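Local atomic coordinates of 33-36 kDa outer membrane protein (Acinetobacter baumannii, PDB entry 6GIE), a protein that forms a beta-barrel in the bacterial outer membrane and probably acts as a porin channel for small solutes. Residues Asn42-Val56 against Asn70-Tyr84. Numbering follows the deposited sequence.
Sequences NFTGTAQGTYYFKNV and NQASNVSVAYNYIKY
Neighbouring antiparallel strands of the porin's transmembrane beta-barrel, 43-52 and 74-83, meet here along their whole length, their axes 4.6 Å apart at closest approach. Paired backbone hydrogen bonds join Phe43 to Lys83, Gly45 to Tyr81, Ala47 to Tyr79, Gly49 to Val77 and Tyr51 to Val75, and the seam ends in a classic beta bulge where Asn42 and Phe43 both face Lys83. One surface of the pair, with Ala47, Tyr51, Val75, Val77, Tyr79 and Tyr81, is mostly apolar and aromatic apart from Lys83 at the bulge end, consistent with the lipid-facing side; the other, with Thr46, Gln48, Thr50, Asn74, Ser76 and Asn80, is mostly polar, as expected of a channel interior.

On this polar side two of the non-hydrogen-bonded pairs are also joined by side-chain hydrogen bonds. Asn80 holds CG anti to its own N (chi1 177°) and its amide reaches over to strand 43-52, where ND2 donates to Thr46 OG1 at 2.9 Å, with the acceptor in the amide plane. Farther along, the hydroxyls Thr50 OG1 and Ser76 OG are hydrogen-bonded at 2.8 Å, while Thr50 CG2 lies over one face of the Tyr52 ring. Asn74 runs alongside Tyr52, its amide steeply inclined to the ring, and Asn74 CB sits 3.7 Å from Tyr52 CD1. Asn74 ND2 is gripped twice, by Ala72 O at 3.0 Å and by Glu102 of the next strand, which fixes the amide's rotation.

Beyond the strand end, Ala72 CB packs against both Tyr52 CD1, at 3.7 Å, and Val56 CG2, at 3.8 Å. At the corner where the chain turns, the backbone N-H of Phe53 bonds to Ser73 O and its ring lies flat over the facing backbone, with Asn74 CA 4.0 Å from the Phe53 ring centroid in a CH-pi contact.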
loop_
_atom_site.group_PDB
_atom_site.type_symbol
_atom_site.label_atom_id
_atom_site.label_comp_id
_atom_site.label_asym_id
_atom_site.label_seq_id
_atom_site.Cartn_x
_atom_site.Cartn_y
_atom_site.Cartn_z
ATOM N N ASN A 42 -21.832 -1.503 -0.547
ATOM C CA ASN A 42 -21.829 -2.329 0.658
ATOM C C ASN A 42 -20.771 -3.438 0.607
ATOM O O ASN A 42 -19.975 -3.549 1.526
ATOM C CB ASN A 42 -23.223 -2.910 0.924
ATOM C CG ASN A 42 -24.238 -1.843 1.277
ATOM O OD1 ASN A 42 -25.011 -1.974 2.246
ATOM N ND2 ASN A 42 -24.229 -0.763 0.500
ATOM N N PHE A 43 -20.735 -4.237 -0.459
ATOM C CA PHE A 43 -19.668 -5.246 -0.637
ATOM C C PHE A 43 -18.540 -4.804 -1.569
ATOM O O PHE A 43 -18.792 -4.188 -2.595
ATOM C CB PHE A 43 -20.241 -6.532 -1.208
ATOM C CG PHE A 43 -21.472 -7.033 -0.497
ATOM C CD1 PHE A 43 -21.364 -7.793 0.653
ATOM C CD2 PHE A 43 -22.738 -6.742 -0.990
ATOM C CE1 PHE A 43 -22.511 -8.264 1.293
ATOM C CE2 PHE A 43 -23.887 -7.188 -0.350
ATOM C CZ PHE A 43 -23.766 -7.961 0.795
ATOM N N THR A 44 -17.314 -5.194 -1.232
ATOM C CA THR A 44 -16.113 -4.872 -1.995
ATOM C C THR A 44 -15.218 -6.098 -2.045
ATOM O O THR A 44 -15.084 -6.806 -1.061
ATOM C CB THR A 44 -15.330 -3.693 -1.366
ATOM O OG1 THR A 44 -16.184 -2.551 -1.298
ATOM C CG2 THR A 44 -14.119 -3.318 -2.187
ATOM N N GLY A 45 -14.628 -6.355 -3.213
ATOM C CA GLY A 45 -13.585 -7.381 -3.369
ATOM C C GLY A 45 -12.427 -6.876 -4.237
ATOM O O GLY A 45 -12.650 -6.130 -5.194
ATOM N N THR A 46 -11.203 -7.282 -3.889
ATOM C CA THR A 46 -9.981 -6.933 -4.607
ATOM C C THR A 46 -9.088 -8.158 -4.662
ATOM O O THR A 46 -8.884 -8.832 -3.651
ATOM C CB THR A 46 -9.220 -5.820 -3.942
ATOM O OG1 THR A 46 -10.098 -4.733 -3.769
ATOM C CG2 THR A 46 -8.020 -5.341 -4.818
ATOM N N ALA A 47 -8.644 -8.468 -5.878
ATOM C CA ALA A 47 -7.628 -9.453 -6.177
ATOM C C ALA A 47 -6.509 -8.672 -6.919
ATOM O O ALA A 47 -6.796 -7.795 -7.736
ATOM C CB ALA A 47 -8.213 -10.537 -7.059
ATOM N N GLN A 48 -5.255 -8.970 -6.601
ATOM C CA GLN A 48 -4.135 -8.393 -7.285
ATOM C C GLN A 48 -2.999 -9.346 -7.354
ATOM O O GLN A 48 -2.815 -10.221 -6.491
ATOM C CB GLN A 48 -3.657 -6.998 -6.731
ATOM C CG GLN A 48 -3.283 -6.929 -5.317
ATOM C CD GLN A 48 -2.872 -5.508 -4.797
ATOM O OE1 GLN A 48 -2.210 -4.711 -5.465
ATOM N NE2 GLN A 48 -3.201 -5.263 -3.553
ATOM N N GLY A 49 -2.243 -9.169 -8.429
ATOM C CA GLY A 49 -1.097 -10.024 -8.695
ATOM C C GLY A 49 0.132 -9.179 -8.873
ATOM O O GLY A 49 0.075 -8.192 -9.549
ATOM N N THR A 50 1.239 -9.582 -8.276
ATOM C CA THR A 50 2.485 -8.897 -8.490
ATOM C C THR A 50 3.660 -9.787 -8.983
ATOM O O THR A 50 3.930 -10.862 -8.467
ATOM C CB THR A 50 2.858 -8.100 -7.199
ATOM O OG1 THR A 50 1.729 -7.317 -6.847
ATOM C CG2 THR A 50 4.008 -7.138 -7.493
ATOM N N TYR A 51 4.353 -9.298 -9.980
ATOM C CA TYR A 51 5.574 -9.944 -10.453
ATOM C C TYR A 51 6.805 -9.059 -10.181
ATOM O O TYR A 51 6.934 -7.989 -10.715
ATOM C CB TYR A 51 5.462 -10.210 -11.943
ATOM C CG TYR A 51 6.757 -10.747 -12.525
ATOM C CD1 TYR A 51 7.236 -11.966 -12.129
ATOM C CD2 TYR A 51 7.494 -10.030 -13.467
ATOM C CE1 TYR A 51 8.416 -12.473 -12.627
ATOM C CE2 TYR A 51 8.679 -10.552 -13.978
ATOM C CZ TYR A 51 9.130 -11.774 -13.528
ATOM O OH TYR A 51 10.286 -12.362 -13.991
ATOM N N TYR A 52 7.726 -9.570 -9.386
ATOM C CA TYR A 52 8.960 -8.870 -9.068
ATOM C C TYR A 52 9.998 -9.307 -10.059
ATOM O O TYR A 52 10.090 -10.503 -10.424
ATOM C CB TYR A 52 9.380 -9.140 -7.621
ATOM C CG TYR A 52 8.311 -8.684 -6.634
ATOM C CD1 TYR A 52 8.326 -7.419 -6.145
ATOM C CD2 TYR A 52 7.300 -9.528 -6.206
ATOM C CE1 TYR A 52 7.354 -6.928 -5.308
ATOM C CE2 TYR A 52 6.331 -9.073 -5.285
ATOM C CZ TYR A 52 6.375 -7.739 -4.838
ATOM O OH TYR A 52 5.468 -7.190 -3.936
ATOM N N PHE A 53 10.757 -8.331 -10.557
ATOM C CA PHE A 53 11.691 -8.642 -11.651
ATOM C C PHE A 53 12.837 -9.437 -11.090
ATOM O O PHE A 53 13.491 -10.124 -11.786
ATOM C CB PHE A 53 12.240 -7.373 -12.283
ATOM C CG PHE A 53 11.192 -6.471 -12.878
ATOM C CD1 PHE A 53 9.885 -6.896 -13.117
ATOM C CD2 PHE A 53 11.541 -5.184 -13.261
ATOM C CE1 PHE A 53 8.946 -6.047 -13.689
ATOM C CE2 PHE A 53 10.607 -4.341 -13.810
ATOM C CZ PHE A 53 9.326 -4.764 -14.039
ATOM N N LYS A 54 13.100 -9.319 -9.803
ATOM C CA LYS A 54 14.169 -10.092 -9.214
ATOM C C LYS A 54 13.581 -10.808 -7.996
ATOM O O LYS A 54 12.541 -10.391 -7.495
ATOM C CB LYS A 54 15.275 -9.097 -8.865
ATOM C CG LYS A 54 16.397 -9.523 -7.925
ATOM C CD LYS A 54 17.699 -8.737 -8.180
ATOM C CE LYS A 54 17.527 -7.221 -8.411
ATOM N NZ LYS A 54 18.485 -6.677 -9.452
ATOM N N ASN A 55 14.209 -11.917 -7.611
ATOM C CA ASN A 55 13.966 -12.610 -6.390
ATOM C C ASN A 55 13.937 -11.617 -5.224
ATOM O O ASN A 55 14.816 -10.756 -5.116
ATOM C CB ASN A 55 15.059 -13.643 -6.176
ATOM C CG ASN A 55 14.708 -14.653 -5.114
ATOM O OD1 ASN A 55 13.571 -14.705 -4.617
ATOM N ND2 ASN A 55 15.688 -15.491 -4.764
ATOM N N VAL A 56 12.877 -11.691 -4.416
ATOM C CA VAL A 56 12.764 -10.896 -3.212
ATOM C C VAL A 56 13.159 -11.731 -2.004
ATOM O O VAL A 56 12.584 -12.795 -1.754
ATOM C CB VAL A 56 11.328 -10.394 -2.987
ATOM C CG1 VAL A 56 11.279 -9.637 -1.643
ATOM C CG2 VAL A 56 10.905 -9.500 -4.145
ATOM N N ASN A 70 13.973 -4.775 -0.268
ATOM C CA ASN A 70 14.989 -4.968 -1.225
ATOM C C ASN A 70 14.844 -4.162 -2.541
ATOM O O ASN A 70 15.495 -4.442 -3.497
ATOM C CB ASN A 70 15.668 -6.375 -1.282
ATOM C CG ASN A 70 14.791 -7.583 -0.997
ATOM O OD1 ASN A 70 14.952 -8.497 -1.737
ATOM N ND2 ASN A 70 14.106 -7.705 0.193
ATOM N N GLN A 71 14.040 -3.095 -2.498
ATOM C CA GLN A 71 13.891 -2.169 -3.615
ATOM C C GLN A 71 13.568 -2.980 -4.835
ATOM O O GLN A 71 14.214 -2.871 -5.859
ATOM C CB GLN A 71 15.177 -1.330 -3.786
ATOM C CG GLN A 71 15.352 -0.476 -2.525
ATOM C CD GLN A 71 16.728 0.143 -2.392
ATOM O OE1 GLN A 71 17.109 0.970 -3.197
ATOM N NE2 GLN A 71 17.465 -0.243 -1.349
ATOM N N ALA A 72 12.534 -3.803 -4.714
ATOM C CA ALA A 72 12.195 -4.745 -5.773
ATOM C C ALA A 72 11.263 -4.080 -6.782
ATOM O O ALA A 72 10.059 -3.859 -6.533
ATOM C CB ALA A 72 11.538 -5.945 -5.166
ATOM N N SER A 73 11.832 -3.743 -7.939
ATOM C CA SER A 73 11.031 -3.365 -9.109
ATOM C C SER A 73 10.033 -4.501 -9.491
ATOM O O SER A 73 10.336 -5.702 -9.277
ATOM C CB SER A 73 11.959 -3.118 -10.283
ATOM O OG SER A 73 12.885 -2.098 -9.898
ATOM N N ASN A 74 8.915 -4.078 -10.072
ATOM C CA ASN A 74 7.832 -4.922 -10.384
ATOM C C ASN A 74 6.696 -4.286 -11.220
ATOM O O ASN A 74 6.566 -3.043 -11.389
ATOM C CB ASN A 74 7.194 -5.396 -9.049
ATOM C CG ASN A 74 6.488 -4.288 -8.321
ATOM O OD1 ASN A 74 5.322 -4.039 -8.595
ATOM N ND2 ASN A 74 7.182 -3.613 -7.362
ATOM N N VAL A 75 5.818 -5.174 -11.667
ATOM C CA VAL A 75 4.584 -4.763 -12.220
ATOM C C VAL A 75 3.522 -5.575 -11.541
ATOM O O VAL A 75 3.752 -6.743 -11.147
ATOM C CB VAL A 75 4.511 -5.062 -13.729
ATOM C CG1 VAL A 75 4.683 -6.552 -14.027
ATOM C CG2 VAL A 75 3.170 -4.624 -14.318
ATOM N N SER A 76 2.337 -4.973 -11.522
ATOM C CA SER A 76 1.243 -5.413 -10.767
ATOM C C SER A 76 -0.024 -5.233 -11.560
ATOM O O SER A 76 -0.130 -4.292 -12.322
ATOM C CB SER A 76 1.196 -4.595 -9.472
ATOM O OG SER A 76 0.544 -5.392 -8.555
ATOM N N VAL A 77 -0.986 -6.165 -11.400
ATOM C CA VAL A 77 -2.280 -5.971 -11.957
ATOM C C VAL A 77 -3.321 -6.164 -10.864
ATOM O O VAL A 77 -3.099 -6.895 -9.912
ATOM C CB VAL A 77 -2.502 -6.937 -13.112
ATOM C CG1 VAL A 77 -1.565 -6.560 -14.319
ATOM C CG2 VAL A 77 -2.371 -8.399 -12.649
ATOM N N ALA A 78 -4.472 -5.515 -10.987
ATOM C CA ALA A 78 -5.496 -5.652 -9.980
ATOM C C ALA A 78 -6.867 -5.566 -10.606
ATOM O O ALA A 78 -7.032 -4.997 -11.669
ATOM C CB ALA A 78 -5.318 -4.573 -8.837
ATOM N N TYR A 79 -7.828 -6.136 -9.900
ATOM C CA TYR A 79 -9.246 -6.015 -10.175
ATOM C C TYR A 79 -10.023 -5.690 -8.870
ATOM O O TYR A 79 -9.722 -6.241 -7.800
ATOM C CB TYR A 79 -9.753 -7.337 -10.784
ATOM C CG TYR A 79 -11.244 -7.449 -10.888
ATOM C CD1 TYR A 79 -11.980 -6.534 -11.641
ATOM C CD2 TYR A 79 -11.931 -8.494 -10.251
ATOM C CE1 TYR A 79 -13.356 -6.661 -11.768
ATOM C CE2 TYR A 79 -13.302 -8.613 -10.357
ATOM C CZ TYR A 79 -14.010 -7.695 -11.122
ATOM O OH TYR A 79 -15.375 -7.810 -11.248
ATOM N N ASN A 80 -11.009 -4.794 -8.976
ATOM C CA ASN A 80 -11.782 -4.366 -7.857
ATOM C C ASN A 80 -13.253 -4.331 -8.215
ATOM O O ASN A 80 -13.640 -3.896 -9.303
ATOM C CB ASN A 80 -11.370 -2.972 -7.382
ATOM C CG ASN A 80 -12.258 -2.483 -6.232
ATOM O OD1 ASN A 80 -13.217 -1.713 -6.430
ATOM N ND2 ASN A 80 -11.987 -2.998 -5.023
ATOM N N TYR A 81 -14.072 -4.743 -7.252
ATOM C CA TYR A 81 -15.493 -4.937 -7.447
ATOM C C TYR A 81 -16.236 -4.211 -6.307
ATOM O O TYR A 81 -15.840 -4.315 -5.131
ATOM C CB TYR A 81 -15.743 -6.453 -7.410
ATOM C CG TYR A 81 -17.153 -6.903 -7.418
ATOM C CD1 TYR A 81 -18.001 -6.564 -8.474
ATOM C CD2 TYR A 81 -17.649 -7.712 -6.407
ATOM C CE1 TYR A 81 -19.320 -6.985 -8.510
ATOM C CE2 TYR A 81 -18.974 -8.155 -6.435
ATOM C CZ TYR A 81 -19.798 -7.786 -7.490
ATOM O OH TYR A 81 -21.098 -8.201 -7.542
ATOM N N ILE A 82 -17.295 -3.479 -6.648
ATOM C CA ILE A 82 -18.129 -2.864 -5.646
ATOM C C ILE A 82 -19.557 -3.087 -6.013
ATOM O O ILE A 82 -19.968 -2.686 -7.093
ATOM C CB ILE A 82 -17.907 -1.354 -5.512
ATOM C CG1 ILE A 82 -16.464 -1.060 -5.172
ATOM C CG2 ILE A 82 -18.801 -0.776 -4.406
ATOM C CD1 ILE A 82 -16.185 0.423 -5.129
ATOM N N LYS A 83 -20.305 -3.683 -5.074
ATOM C CA LYS A 83 -21.710 -4.085 -5.246
ATOM C C LYS A 83 -22.649 -3.366 -4.253
ATOM O O LYS A 83 -22.552 -3.583 -3.030
ATOM C CB LYS A 83 -21.789 -5.590 -5.015
ATOM C CG LYS A 83 -22.959 -6.339 -5.623
ATOM C CD LYS A 83 -22.894 -7.803 -5.180
ATOM C CE LYS A 83 -23.710 -8.717 -6.074
ATOM N NZ LYS A 83 -25.148 -8.337 -6.070
ATOM N N TYR A 84 -23.483 -2.465 -4.777
ATOM C CA TYR A 84 -24.753 -1.967 -4.136
ATOM C C TYR A 84 -24.655 -0.468 -3.890
ATOM O O TYR A 84 -23.731 0.177 -4.378
ATOM C CB TYR A 84 -25.171 -2.729 -2.841
ATOM C CG TYR A 84 -26.661 -2.685 -2.524
ATOM C CD1 TYR A 84 -27.582 -3.279 -3.387
ATOM C CD2 TYR A 84 -27.155 -2.066 -1.362
ATOM C CE1 TYR A 84 -28.940 -3.254 -3.127
ATOM C CE2 TYR A 84 -28.516 -2.039 -1.091
ATOM C CZ TYR A 84 -29.409 -2.634 -1.986
ATOM O OH TYR A 84 -30.778 -2.636 -1.775
HETATM O O HOH W 1 12.539 -7.059 -8.079
#